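Local coordinates for protein Pab-dependent poly(a)-specific ribonuclease subunit PAN2 (Neurospora crassa, PDB 4CZW) that probably shortens the poly(A) tails of mRNA as the catalytic subunit of the PAN2-PAN3 deadenylation complex, at residues H58-L63 against V389-V394; T203-L208 against V266-T271; T226-L231 against V301-G306; I320-L325 against Q393-N398. All blocks are in the same frame, centred on the assembly; numbering follows the deposited sequence.

Contact 1. Residues H58-L63 against V389-V394; sequences HYTPLL and VVMFQV
Gln393, at the C-terminal end of strand 385-394, contributes the largest area of any residue to this buried contact with the start of helix 61-71. Its chi1 of 85° places CG in the crowded position between the backbone N and the carbonyl carbon, and beyond CG the chain runs extended. Gln393 CB lies 4.1 Å from Thr60 CG2, where the two side chains slide past each other in opposite directions. Farther out, Gln393 CD is 3.6 Å from Pro61 CD, and here the glutamine crosses the proline at about a right angle. At the tip, NE2 of Gln393 touches Pro61 CG at 3.4 Å, but its hydrogen bond goes to Asn398 OD1. The other branch, Gln393 OE1, accepts a weak bond from Leu62 N, long at 3.4 Å yet fairly straight at 165°. Thr60 occupies the N-cap position, but its side chain makes no capping bond; OG1 bonds instead to Val56 O of the preceding helix, and lies 3.6 Å from Met391 CG. Apolar contacts continue on both sides of the glutamine: Leu62 CD1 meets Val394 CG2 at 4.0 Å, and Leu63 CD1 reaches the SE atom of Met391, present as selenomethionine, at 4.3 Å. The contact thereby seats helix 61-71, which carries the zinc ligand His70, against the large mixed sheet of the ubiquitin-protease-like domain. Having partners for both amide atoms, even with the one at OE1 weak, probably lowers the cost of burying Gln393, and the helix-end N-H near OE1 would probably help offset its partial charge.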
loop_
_atom_site.group_PDB
_atom_site.type_symbol
_atom_site.label_atom_id
_atom_site.label_comp_id
_atom_site.label_asym_id
_atom_site.label_seq_id
_atom_site.Cartn_x
_atom_site.Cartn_y
_atom_site.Cartn_z
ATOM N N HIS A 58 -5.093 -4.762 -0.302
ATOM C CA HIS A 58 -5.288 -4.083 -1.580
ATOM C C HIS A 58 -6.430 -4.688 -2.389
ATOM O O HIS A 58 -7.180 -3.971 -3.052
ATOM C CB HIS A 58 -4.002 -4.115 -2.408
ATOM C CG HIS A 58 -4.175 -3.610 -3.807
ATOM N ND1 HIS A 58 -4.193 -4.443 -4.903
ATOM C CD2 HIS A 58 -4.353 -2.355 -4.286
ATOM C CE1 HIS A 58 -4.366 -3.725 -5.999
ATOM N NE2 HIS A 58 -4.466 -2.454 -5.651
ATOM N N TYR A 59 -6.554 -6.010 -2.337
ATOM C CA TYR A 59 -7.607 -6.697 -3.074
ATOM C C TYR A 59 -8.850 -6.873 -2.213
ATOM O O TYR A 59 -9.717 -7.695 -2.510
ATOM C CB TYR A 59 -7.104 -8.045 -3.591
ATOM C CG TYR A 59 -6.041 -7.904 -4.658
ATOM C CD1 TYR A 59 -6.388 -7.670 -5.982
ATOM C CD2 TYR A 59 -4.693 -7.990 -4.340
ATOM C CE1 TYR A 59 -5.422 -7.533 -6.961
ATOM C CE2 TYR A 59 -3.719 -7.854 -5.312
ATOM C CZ TYR A 59 -4.090 -7.626 -6.621
ATOM O OH TYR A 59 -3.125 -7.491 -7.592
ATOM N N THR A 60 -8.919 -6.093 -1.140
ATOM C CA THR A 60 -10.129 -5.973 -0.341
ATOM C C THR A 60 -10.795 -4.648 -0.696
ATOM O O THR A 60 -10.406 -3.602 -0.178
ATOM C CB THR A 60 -9.834 -6.029 1.170
ATOM O OG1 THR A 60 -9.047 -7.190 1.465
ATOM C CG2 THR A 60 -11.129 -6.081 1.968
ATOM N N PRO A 61 -11.797 -4.696 -1.591
ATOM C CA PRO A 61 -12.464 -3.534 -2.195
ATOM C C PRO A 61 -12.803 -2.417 -1.210
ATOM O O PRO A 61 -12.592 -1.245 -1.522
ATOM C CB PRO A 61 -13.742 -4.140 -2.778
ATOM C CG PRO A 61 -13.349 -5.527 -3.133
ATOM C CD PRO A 61 -12.383 -5.964 -2.062
ATOM N N LEU A 62 -13.315 -2.777 -0.037
ATOM C CA LEU A 62 -13.681 -1.786 0.967
ATOM C C LEU A 62 -12.456 -1.093 1.552
ATOM O O LEU A 62 -12.514 0.081 1.912
ATOM C CB LEU A 62 -14.498 -2.433 2.084
ATOM C CG LEU A 62 -15.919 -2.847 1.705
ATOM C CD1 LEU A 62 -16.620 -3.498 2.884
ATOM C CD2 LEU A 62 -16.704 -1.645 1.203
ATOM N N LEU A 63 -11.348 -1.822 1.642
ATOM C CA LEU A 63 -10.112 -1.260 2.174
ATOM C C LEU A 63 -9.409 -0.374 1.150
ATOM O O LEU A 63 -8.889 0.687 1.494
ATOM C CB LEU A 63 -9.167 -2.371 2.637
ATOM C CG LEU A 63 -9.574 -3.132 3.900
ATOM C CD1 LEU A 63 -8.508 -4.145 4.282
ATOM C CD2 LEU A 63 -9.830 -2.162 5.041
ATOM N N VAL A 389 -2.937 -14.418 9.078
ATOM C CA VAL A 389 -4.044 -13.472 9.031
ATOM C C VAL A 389 -5.034 -13.865 7.939
ATOM O O VAL A 389 -4.645 -14.115 6.797
ATOM C CB VAL A 389 -3.554 -12.031 8.783
ATOM C CG1 VAL A 389 -4.722 -11.057 8.829
ATOM C CG2 VAL A 389 -2.494 -11.645 9.802
ATOM N N VAL A 390 -6.313 -13.924 8.296
ATOM C CA VAL A 390 -7.363 -14.274 7.347
ATOM C C VAL A 390 -8.305 -13.091 7.146
ATOM O O VAL A 390 -8.779 -12.497 8.114
ATOM C CB VAL A 390 -8.161 -15.502 7.821
ATOM C CG1 VAL A 390 -9.273 -15.826 6.841
ATOM C CG2 VAL A 390 -7.236 -16.697 7.991
HETATM N N MSE A 391 -8.575 -12.751 5.888
HETATM C CA MSE A 391 -9.355 -11.558 5.576
HETATM C C MSE A 391 -10.695 -11.871 4.916
HETATM O O MSE A 391 -10.748 -12.450 3.832
HETATM C CB MSE A 391 -8.549 -10.629 4.667
HETATM C CG MSE A 391 -9.183 -9.266 4.443
HETATM SE SE MSE A 391 -9.011 -8.090 5.990
HETATM C CE MSE A 391 -7.071 -7.888 6.009
ATOM N N PHE A 392 -11.776 -11.475 5.582
ATOM C CA PHE A 392 -13.114 -11.576 5.015
ATOM C C PHE A 392 -13.707 -10.189 4.801
ATOM O O PHE A 392 -13.386 -9.248 5.527
ATOM C CB PHE A 392 -14.039 -12.390 5.924
ATOM C CG PHE A 392 -13.811 -13.873 5.863
ATOM C CD1 PHE A 392 -14.449 -14.648 4.908
ATOM C CD2 PHE A 392 -12.975 -14.495 6.774
ATOM C CE1 PHE A 392 -14.247 -16.014 4.855
ATOM C CE2 PHE A 392 -12.770 -15.862 6.727
ATOM C CZ PHE A 392 -13.405 -16.621 5.765
ATOM N N GLN A 393 -14.569 -10.065 3.798
ATOM C CA GLN A 393 -15.369 -8.860 3.631
ATOM C C GLN A 393 -16.774 -9.265 3.208
ATOM O O GLN A 393 -16.979 -10.369 2.704
ATOM C CB GLN A 393 -14.748 -7.907 2.605
ATOM C CG GLN A 393 -15.115 -8.205 1.161
ATOM C CD GLN A 393 -14.949 -6.996 0.259
ATOM O OE1 GLN A 393 -14.402 -5.972 0.670
ATOM N NE2 GLN A 393 -15.429 -7.106 -0.973
ATOM N N VAL A 394 -17.740 -8.377 3.425
ATOM C CA VAL A 394 -19.123 -8.663 3.066
ATOM C C VAL A 394 -19.245 -8.898 1.561
ATOM O O VAL A 394 -18.686 -8.151 0.757
ATOM C CB VAL A 394 -20.069 -7.526 3.509
ATOM C CG1 VAL A 394 -20.213 -7.525 5.022
ATOM C CG2 VAL A 394 -19.563 -6.178 3.026
#

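Contact 2. Residues T203-L208 against V266-T271; sequences TFVNKL and VLALCT
Strand 206-207 adds a parallel edge to the mixed sheet of the ubiquitin-protease-like domain by pairing with strand 266-270, and its direct bonds improve toward the C-terminal end. Cys270 N donates to Asn206 O at 2.9 Å, with the donor in the carbonyl plane and 173° at the hydrogen. Leu208 N gives a 2.8 Å bond to Cys270 O, nearly along the C=O axis. One step back, Asn206 N to Ala268 O is weak at 3.3 Å. Beyond it the strands part, and a water takes over: it accepts from Ala268 N at 2.8 Å and donates to both Phe204 O, at 2.9 Å, and Val266 O. Among the side chains, Asn206 OD1 bonds to Thr182 OG1, and Thr271 OG1 to Pro387 O. Asn206 and Leu269 share one face of the sheet, where Asn206 CB packs 3.9 Å from Leu269 CD2; Lys207 and Cys270 lie on the other. Val205 CG1 rests beside Cys270 SG. Leu208, with CG anti to its carbonyl carbon, lays CD1 3.7 Å from Thr271 CA and against Phe227 of helix 227-235, while its CD2 is 4.4 Å from Leu269 CD1. An alanine here would remove CG and both methyls and would probably loosen the packing on these three residues. On its other edge, strand 266-270 bonds through Leu267 and Leu269 to Phe392 and Val390 of strand 385-394. Odd residues therefore serve one neighbour and even residues the other, so that the buried strand has backbone partners along both edges, with water completing the ladder where the short strand diverges.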
loop_
_atom_site.group_PDB
_atom_site.type_symbol
_atom_site.label_atom_id
_atom_site.label_comp_id
_atom_site.label_asym_id
_atom_site.label_seq_id
_atom_site.Cartn_x
_atom_site.Cartn_y
_atom_site.Cartn_z
ATOM N N THR A 203 -12.625 -3.183 19.356
ATOM C CA THR A 203 -12.024 -4.280 18.606
ATOM C C THR A 203 -11.926 -3.974 17.114
ATOM O O THR A 203 -12.941 -3.829 16.434
ATOM C CB THR A 203 -12.819 -5.586 18.792
ATOM O OG1 THR A 203 -12.862 -5.927 20.183
ATOM C CG2 THR A 203 -12.173 -6.719 18.012
ATOM N N PHE A 204 -10.700 -3.877 16.612
ATOM C CA PHE A 204 -10.467 -3.698 15.184
ATOM C C PHE A 204 -10.186 -5.040 14.516
ATOM O O PHE A 204 -10.710 -5.334 13.441
ATOM C CB PHE A 204 -9.302 -2.737 14.933
ATOM C CG PHE A 204 -9.588 -1.317 15.327
ATOM C CD1 PHE A 204 -10.443 -0.534 14.570
ATOM C CD2 PHE A 204 -8.990 -0.759 16.445
ATOM C CE1 PHE A 204 -10.704 0.776 14.925
ATOM C CE2 PHE A 204 -9.248 0.551 16.806
ATOM C CZ PHE A 204 -10.107 1.319 16.045
ATOM N N VAL A 205 -9.353 -5.849 15.164
ATOM C CA VAL A 205 -8.987 -7.161 14.645
ATOM C C VAL A 205 -9.281 -8.249 15.674
ATOM O O VAL A 205 -8.866 -8.150 16.828
ATOM C CB VAL A 205 -7.497 -7.218 14.256
ATOM C CG1 VAL A 205 -7.136 -8.599 13.731
ATOM C CG2 VAL A 205 -7.175 -6.149 13.222
ATOM N N ASN A 206 -10.000 -9.284 15.252
ATOM C CA ASN A 206 -10.356 -10.378 16.148
ATOM C C ASN A 206 -9.354 -11.527 16.107
ATOM O O ASN A 206 -8.605 -11.680 15.141
ATOM C CB ASN A 206 -11.753 -10.899 15.815
ATOM C CG ASN A 206 -12.845 -9.931 16.218
ATOM O OD1 ASN A 206 -13.321 -9.137 15.406
ATOM N ND2 ASN A 206 -13.247 -9.989 17.482
ATOM N N LYS A 207 -9.345 -12.329 17.167
ATOM C CA LYS A 207 -8.442 -13.470 17.267
ATOM C C LYS A 207 -9.223 -14.775 17.367
ATOM O O LYS A 207 -10.204 -14.861 18.103
ATOM C CB LYS A 207 -7.519 -13.321 18.477
ATOM C CG LYS A 207 -6.705 -12.039 18.498
ATOM C CD LYS A 207 -5.841 -11.962 19.747
ATOM C CE LYS A 207 -5.047 -10.667 19.797
ATOM N NZ LYS A 207 -4.203 -10.585 21.021
ATOM N N LEU A 208 -8.784 -15.787 16.627
ATOM C CA LEU A 208 -9.432 -17.093 16.663
ATOM C C LEU A 208 -9.189 -17.780 18.003
ATOM O O LEU A 208 -8.198 -17.509 18.679
ATOM C CB LEU A 208 -8.935 -17.976 15.517
ATOM C CG LEU A 208 -9.251 -17.498 14.098
ATOM C CD1 LEU A 208 -8.848 -18.549 13.075
ATOM C CD2 LEU A 208 -10.724 -17.146 13.961
ATOM N N VAL A 266 -15.488 -5.273 7.077
ATOM C CA VAL A 266 -14.215 -5.928 6.800
ATOM C C VAL A 266 -13.790 -6.747 8.013
ATOM O O VAL A 266 -13.541 -6.198 9.087
ATOM C CB VAL A 266 -13.112 -4.913 6.449
ATOM C CG1 VAL A 266 -11.776 -5.620 6.279
ATOM C CG2 VAL A 266 -13.478 -4.145 5.191
ATOM N N LEU A 267 -13.710 -8.061 7.839
ATOM C CA LEU A 267 -13.433 -8.959 8.954
ATOM C C LEU A 267 -12.009 -9.507 8.917
ATOM O O LEU A 267 -11.734 -10.506 8.251
ATOM C CB LEU A 267 -14.438 -10.114 8.959
ATOM C CG LEU A 267 -14.414 -11.044 10.174
ATOM C CD1 LEU A 267 -14.733 -10.274 11.445
ATOM C CD2 LEU A 267 -15.387 -12.198 9.985
ATOM N N ALA A 268 -11.107 -8.847 9.638
ATOM C CA ALA A 268 -9.728 -9.308 9.752
ATOM C C ALA A 268 -9.588 -10.272 10.927
ATOM O O ALA A 268 -10.068 -9.993 12.026
ATOM C CB ALA A 268 -8.782 -8.129 9.913
ATOM N N LEU A 269 -8.929 -11.402 10.693
ATOM C CA LEU A 269 -8.835 -12.448 11.706
ATOM C C LEU A 269 -7.407 -12.947 11.915
ATOM O O LEU A 269 -6.714 -13.295 10.960
ATOM C CB LEU A 269 -9.736 -13.626 11.328
ATOM C CG LEU A 269 -11.227 -13.333 11.160
ATOM C CD1 LEU A 269 -11.962 -14.568 10.661
ATOM C CD2 LEU A 269 -11.827 -12.838 12.467
ATOM N N CYS A 270 -6.979 -12.985 13.173
ATOM C CA CYS A 270 -5.695 -13.577 13.531
ATOM C C CYS A 270 -5.894 -15.023 13.973
ATOM O O CYS A 270 -6.705 -15.304 14.854
ATOM C CB CYS A 270 -5.011 -12.771 14.637
ATOM S SG CYS A 270 -4.412 -11.149 14.115
ATOM N N THR A 271 -5.151 -15.934 13.354
ATOM C CA THR A 271 -5.335 -17.363 13.588
ATOM C C THR A 271 -4.875 -17.802 14.975
ATOM O O THR A 271 -5.456 -18.714 15.564
ATOM C CB THR A 271 -4.587 -18.199 12.533
ATOM O OG1 THR A 271 -3.201 -17.839 12.532
ATOM C CG2 THR A 271 -5.172 -17.955 11.150
HETATM O O HOH W 1 -12.050 -7.049 11.573
#

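Contact 3. Residues T226-L231 against V301-G306; sequences TFSQVL and VYCYEG
Glu305 OE1 is gripped twice, both times by Ser228. The hydroxyl, Ser228 OG, donates to OE1 of Glu305 at 2.7 Å along the anti lone pair, the one turned away from OE2. The backbone Ser228 N adds a bond of 2.9 Å to Glu305 OE1, bent to 130° at the hydrogen and arriving from above the carboxylate plane. A water links the second oxygen, OE2, to the helix as well, accepting from Phe227 N at 2.8 Å. The carboxylate thus sits at the N terminus of helix 227-235, where the helix end would probably stabilise its negative charge. An alanine here would remove the acceptor of Ser228 OG, Ser228 N and the water, and would probably weaken the tie between helix start and strand. In this part of the ubiquitin-protease-like domain, helix and strand run almost antiparallel, the axes of 227-231 and 301-305 being 160° apart with a closest approach of 7.2 Å. The first turn also has a capping box: Thr226 N donates to Gln229 OE1, and Gln229 N returns a weak bond to Thr226 OG1. Cys303, with SG anti to its backbone N, places that sulfur 3.5 Å from Ser228 OG and 3.7 Å from Leu231 CD2.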
loop_
_atom_site.group_PDB
_atom_site.type_symbol
_atom_site.label_atom_id
_atom_site.label_comp_id
_atom_site.label_asym_id
_atom_site.label_seq_id
_atom_site.Cartn_x
_atom_site.Cartn_y
_atom_site.Cartn_z
ATOM N N THR A 226 -15.165 -27.102 13.397
ATOM C CA THR A 226 -15.264 -26.307 12.178
ATOM C C THR A 226 -14.708 -24.899 12.363
ATOM O O THR A 226 -14.508 -24.441 13.489
ATOM C CB THR A 226 -16.721 -26.205 11.691
ATOM O OG1 THR A 226 -17.498 -25.468 12.643
ATOM C CG2 THR A 226 -17.321 -27.590 11.516
ATOM N N PHE A 227 -14.460 -24.220 11.246
ATOM C CA PHE A 227 -13.953 -22.852 11.266
ATOM C C PHE A 227 -14.998 -21.890 11.818
ATOM O O PHE A 227 -14.664 -20.902 12.473
ATOM C CB PHE A 227 -13.526 -22.421 9.859
ATOM C CG PHE A 227 -13.126 -20.974 9.762
ATOM C CD1 PHE A 227 -11.871 -20.559 10.176
ATOM C CD2 PHE A 227 -14.004 -20.031 9.248
ATOM C CE1 PHE A 227 -11.501 -19.230 10.086
ATOM C CE2 PHE A 227 -13.639 -18.701 9.157
ATOM C CZ PHE A 227 -12.386 -18.300 9.576
ATOM N N SER A 228 -16.266 -22.185 11.546
ATOM C CA SER A 228 -17.370 -21.365 12.026
ATOM C C SER A 228 -17.424 -21.359 13.551
ATOM O O SER A 228 -17.729 -20.338 14.168
ATOM C CB SER A 228 -18.698 -21.865 11.452
ATOM O OG SER A 228 -18.703 -21.788 10.037
ATOM N N GLN A 229 -17.120 -22.506 14.149
ATOM C CA GLN A 229 -17.102 -22.637 15.602
ATOM C C GLN A 229 -15.913 -21.900 16.210
ATOM O O GLN A 229 -16.026 -21.295 17.277
ATOM C CB GLN A 229 -17.068 -24.113 16.002
ATOM C CG GLN A 229 -18.338 -24.878 15.666
ATOM C CD GLN A 229 -18.166 -26.378 15.799
ATOM O OE1 GLN A 229 -17.044 -26.881 15.877
ATOM N NE2 GLN A 229 -19.279 -27.102 15.825
ATOM N N VAL A 230 -14.774 -21.959 15.528
ATOM C CA VAL A 230 -13.565 -21.285 15.988
ATOM C C VAL A 230 -13.731 -19.769 15.899
ATOM O O VAL A 230 -13.299 -19.032 16.788
ATOM C CB VAL A 230 -12.331 -21.730 15.172
ATOM C CG1 VAL A 230 -11.113 -20.897 15.532
ATOM C CG2 VAL A 230 -12.054 -23.208 15.404
ATOM N N LEU A 231 -14.371 -19.312 14.827
ATOM C CA LEU A 231 -14.653 -17.892 14.647
ATOM C C LEU A 231 -15.611 -17.382 15.721
ATOM O O LEU A 231 -15.398 -16.313 16.297
ATOM C CB LEU A 231 -15.237 -17.636 13.257
ATOM C CG LEU A 231 -15.712 -16.209 12.974
ATOM C CD1 LEU A 231 -14.579 -15.216 13.172
ATOM C CD2 LEU A 231 -16.282 -16.102 11.571
ATOM N N VAL A 301 -23.191 -14.455 18.619
ATOM C CA VAL A 301 -22.789 -14.563 17.223
ATOM C C VAL A 301 -22.864 -16.009 16.744
ATOM O O VAL A 301 -22.360 -16.916 17.403
ATOM C CB VAL A 301 -21.361 -14.019 17.005
ATOM C CG1 VAL A 301 -20.779 -14.537 15.702
ATOM C CG2 VAL A 301 -21.365 -12.500 17.028
ATOM N N TYR A 302 -23.505 -16.217 15.597
ATOM C CA TYR A 302 -23.636 -17.550 15.025
ATOM C C TYR A 302 -23.085 -17.585 13.603
ATOM O O TYR A 302 -23.533 -16.837 12.736
ATOM C CB TYR A 302 -25.100 -17.994 15.041
ATOM C CG TYR A 302 -25.755 -17.858 16.396
ATOM C CD1 TYR A 302 -25.653 -18.870 17.342
ATOM C CD2 TYR A 302 -26.470 -16.715 16.733
ATOM C CE1 TYR A 302 -26.247 -18.749 18.583
ATOM C CE2 TYR A 302 -27.067 -16.586 17.972
ATOM C CZ TYR A 302 -26.952 -17.605 18.893
ATOM O OH TYR A 302 -27.547 -17.482 20.129
ATOM N N CYS A 303 -22.112 -18.460 13.368
ATOM C CA CYS A 303 -21.463 -18.548 12.065
ATOM C C CYS A 303 -21.767 -19.874 11.373
ATOM O O CYS A 303 -21.817 -20.924 12.013
ATOM C CB CYS A 303 -19.952 -18.366 12.211
ATOM S SG CYS A 303 -19.053 -18.308 10.644
ATOM N N TYR A 304 -21.966 -19.819 10.059
ATOM C CA TYR A 304 -22.280 -21.015 9.283
ATOM C C TYR A 304 -21.433 -21.097 8.015
ATOM O O TYR A 304 -20.997 -20.078 7.481
ATOM C CB TYR A 304 -23.766 -21.045 8.924
ATOM C CG TYR A 304 -24.682 -20.886 10.116
ATOM C CD1 TYR A 304 -24.983 -21.966 10.934
ATOM C CD2 TYR A 304 -25.244 -19.654 10.422
ATOM C CE1 TYR A 304 -25.819 -21.824 12.027
ATOM C CE2 TYR A 304 -26.080 -19.503 11.511
ATOM C CZ TYR A 304 -26.365 -20.590 12.309
ATOM O OH TYR A 304 -27.198 -20.442 13.394
ATOM N N GLU A 305 -21.210 -22.319 7.540
ATOM C CA GLU A 305 -20.397 -22.544 6.351
ATOM C C GLU A 305 -20.876 -23.773 5.584
ATOM O O GLU A 305 -21.619 -24.597 6.118
ATOM C CB GLU A 305 -18.925 -22.707 6.735
ATOM C CG GLU A 305 -18.638 -23.962 7.543
ATOM C CD GLU A 305 -17.199 -24.039 8.015
ATOM O OE1 GLU A 305 -16.796 -23.194 8.841
ATOM O OE2 GLU A 305 -16.470 -24.945 7.558
ATOM N N GLY A 306 -20.446 -23.889 4.331
ATOM C CA GLY A 306 -20.779 -25.035 3.506
ATOM C C GLY A 306 -22.263 -25.172 3.224
ATOM O O GLY A 306 -22.962 -24.179 3.024
HETATM O O HOH W 2 -14.486 -25.621 8.839
#

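Contact 4. Residues I320-L325 against Q393-N398; sequences ITVYSL and QVKAAN
Two similar torsions bring the polar groups together: Ser324 (chi1 -65°) and Asn398 (chi1 -70°) both hold the gamma atom beside the backbone N, anti to the carbonyl carbon. Asn398 ND2 then donates to Ser324 OG at 2.9 Å, close to the amide plane. Its other branch, Asn398 OD1, accepts from Gln393 NE2 at 2.8 Å, so a chain of hydrogen bonds runs from glutamine through asparagine to serine. The backbone pairing is antiparallel. Ser324 N meets Gln393 O at 2.7 Å, and Gln393 N returns a bond to Ser324 O at 3.1 Å. Lys395 N then reaches Val322 O at 2.8 Å, just as the strand gives way to the 3-10 turn 395-397. Tyr323 offers one ring face to Val394 CG1, a CH-pi contact 4.0 Å from the ring centroid and 26° off its normal. Lys395 lies alongside Val322, CD of the lysine 3.7 Å from CG1 of the valine, before NZ forms a salt bridge with Glu291. In the mixed sheet of the ubiquitin-protease-like domain, strand 321-334 is flanked by strands 385-394 and 291-297, with Leu313 of helix 306-314 against Val322, while Leu62 of helix 61-71 packs on Ala397.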
loop_
_atom_site.group_PDB
_atom_site.type_symbol
_atom_site.label_atom_id
_atom_site.label_comp_id
_atom_site.label_asym_id
_atom_site.label_seq_id
_atom_site.Cartn_x
_atom_site.Cartn_y
_atom_site.Cartn_z
ATOM N N ILE A 320 -28.440 -12.932 8.226
ATOM C CA ILE A 320 -27.268 -13.669 7.763
ATOM C C ILE A 320 -26.432 -12.848 6.785
ATOM O O ILE A 320 -26.709 -12.810 5.587
ATOM C CB ILE A 320 -27.651 -15.000 7.097
ATOM C CG1 ILE A 320 -28.585 -15.805 8.002
ATOM C CG2 ILE A 320 -26.400 -15.808 6.798
ATOM C CD1 ILE A 320 -28.969 -17.161 7.435
ATOM N N THR A 321 -25.410 -12.187 7.316
ATOM C CA THR A 321 -24.494 -11.406 6.498
ATOM C C THR A 321 -23.418 -12.313 5.922
ATOM O O THR A 321 -22.556 -12.803 6.654
ATOM C CB THR A 321 -23.829 -10.277 7.301
ATOM O OG1 THR A 321 -24.833 -9.476 7.938
ATOM C CG2 THR A 321 -22.990 -9.402 6.384
ATOM N N VAL A 322 -23.482 -12.538 4.613
ATOM C CA VAL A 322 -22.543 -13.421 3.934
ATOM C C VAL A 322 -21.203 -12.731 3.690
ATOM O O VAL A 322 -21.143 -11.659 3.090
ATOM C CB VAL A 322 -23.117 -13.909 2.592
ATOM C CG1 VAL A 322 -22.089 -14.739 1.833
ATOM C CG2 VAL A 322 -24.392 -14.710 2.823
ATOM N N TYR A 323 -20.131 -13.354 4.169
ATOM C CA TYR A 323 -18.786 -12.823 3.983
ATOM C C TYR A 323 -18.013 -13.650 2.961
ATOM O O TYR A 323 -18.142 -14.872 2.913
ATOM C CB TYR A 323 -18.030 -12.789 5.314
ATOM C CG TYR A 323 -18.446 -11.661 6.233
ATOM C CD1 TYR A 323 -19.604 -11.747 6.994
ATOM C CD2 TYR A 323 -17.673 -10.512 6.344
ATOM C CE1 TYR A 323 -19.985 -10.719 7.836
ATOM C CE2 TYR A 323 -18.045 -9.478 7.183
ATOM C CZ TYR A 323 -19.202 -9.588 7.926
ATOM O OH TYR A 323 -19.574 -8.559 8.761
ATOM N N SER A 324 -17.216 -12.974 2.140
ATOM C CA SER A 324 -16.383 -13.653 1.158
ATOM C C SER A 324 -14.919 -13.609 1.578
ATOM O O SER A 324 -14.440 -12.597 2.087
ATOM C CB SER A 324 -16.555 -13.026 -0.227
ATOM O OG SER A 324 -17.873 -13.216 -0.711
ATOM N N LEU A 325 -14.217 -14.718 1.372
ATOM C CA LEU A 325 -12.798 -14.786 1.693
ATOM C C LEU A 325 -11.974 -14.062 0.636
ATOM O O LEU A 325 -11.964 -14.452 -0.532
ATOM C CB LEU A 325 -12.344 -16.241 1.811
ATOM C CG LEU A 325 -10.851 -16.467 2.056
ATOM C CD1 LEU A 325 -10.421 -15.841 3.373
ATOM C CD2 LEU A 325 -10.526 -17.950 2.030
ATOM N N GLN A 393 -14.569 -10.065 3.798
ATOM C CA GLN A 393 -15.369 -8.860 3.631
ATOM C C GLN A 393 -16.774 -9.265 3.208
ATOM O O GLN A 393 -16.979 -10.369 2.704
ATOM C CB GLN A 393 -14.748 -7.907 2.605
ATOM C CG GLN A 393 -15.115 -8.205 1.161
ATOM C CD GLN A 393 -14.949 -6.996 0.259
ATOM O OE1 GLN A 393 -14.402 -5.972 0.670
ATOM N NE2 GLN A 393 -15.429 -7.106 -0.973
ATOM N N VAL A 394 -17.740 -8.377 3.425
ATOM C CA VAL A 394 -19.123 -8.663 3.066
ATOM C C VAL A 394 -19.245 -8.898 1.561
ATOM O O VAL A 394 -18.686 -8.151 0.757
ATOM C CB VAL A 394 -20.069 -7.526 3.509
ATOM C CG1 VAL A 394 -20.213 -7.525 5.022
ATOM C CG2 VAL A 394 -19.563 -6.178 3.026
ATOM N N LYS A 395 -19.963 -9.954 1.193
ATOM C CA LYS A 395 -20.073 -10.371 -0.203
ATOM C C LYS A 395 -20.754 -9.309 -1.061
ATOM O O LYS A 395 -20.521 -9.227 -2.267
ATOM C CB LYS A 395 -20.834 -11.696 -0.301
ATOM C CG LYS A 395 -20.851 -12.306 -1.695
ATOM C CD LYS A 395 -21.565 -13.646 -1.705
ATOM C CE LYS A 395 -21.550 -14.268 -3.092
ATOM N NZ LYS A 395 -22.199 -15.608 -3.106
ATOM N N ALA A 396 -21.590 -8.489 -0.430
ATOM C CA ALA A 396 -22.286 -7.418 -1.132
ATOM C C ALA A 396 -21.313 -6.345 -1.616
ATOM O O ALA A 396 -21.637 -5.558 -2.505
ATOM C CB ALA A 396 -23.349 -6.803 -0.235
ATOM N N ALA A 397 -20.122 -6.321 -1.028
ATOM C CA ALA A 397 -19.113 -5.327 -1.379
ATOM C C ALA A 397 -18.186 -5.820 -2.486
ATOM O O ALA A 397 -17.327 -5.077 -2.960
ATOM C CB ALA A 397 -18.305 -4.943 -0.151
ATOM N N ASN A 398 -18.357 -7.074 -2.894
ATOM C CA ASN A 398 -17.553 -7.634 -3.975
ATOM C C ASN A 398 -17.824 -6.930 -5.300
ATOM O O ASN A 398 -18.951 -6.509 -5.566
ATOM C CB ASN A 398 -17.810 -9.134 -4.120
ATOM C CG ASN A 398 -17.259 -9.937 -2.960
ATOM O OD1 ASN A 398 -16.402 -9.463 -2.213
ATOM N ND2 ASN A 398 -17.739 -11.166 -2.809
HETATM O O HOH W 3 -23.103 -9.379 2.527
#

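How the contacts relate
All four contacts gather in the ubiquitin-protease-like domain, around one mixed sheet. Strand 385-394 is the common element: contacts 1 and 4 share Gln393 and Val394, with centres about 10 Å apart, and strand 266-270 of contact 2 pairs with it, its centre about 11 Å from that of contact 1. Contact 3 is more peripheral, centre to centre about 18 Å from contact 1 and 14 Å from contact 2, but Phe227 and Leu231 pack on Leu269. Along the chain, contacts 2 and 3, whose segments alternate, fall between the two segments of contact 1, while contact 4 opens after both close and ends on the same stretch as contact 1. Distant sequence thus converges on a sheet consistent with the domain's scaffold role.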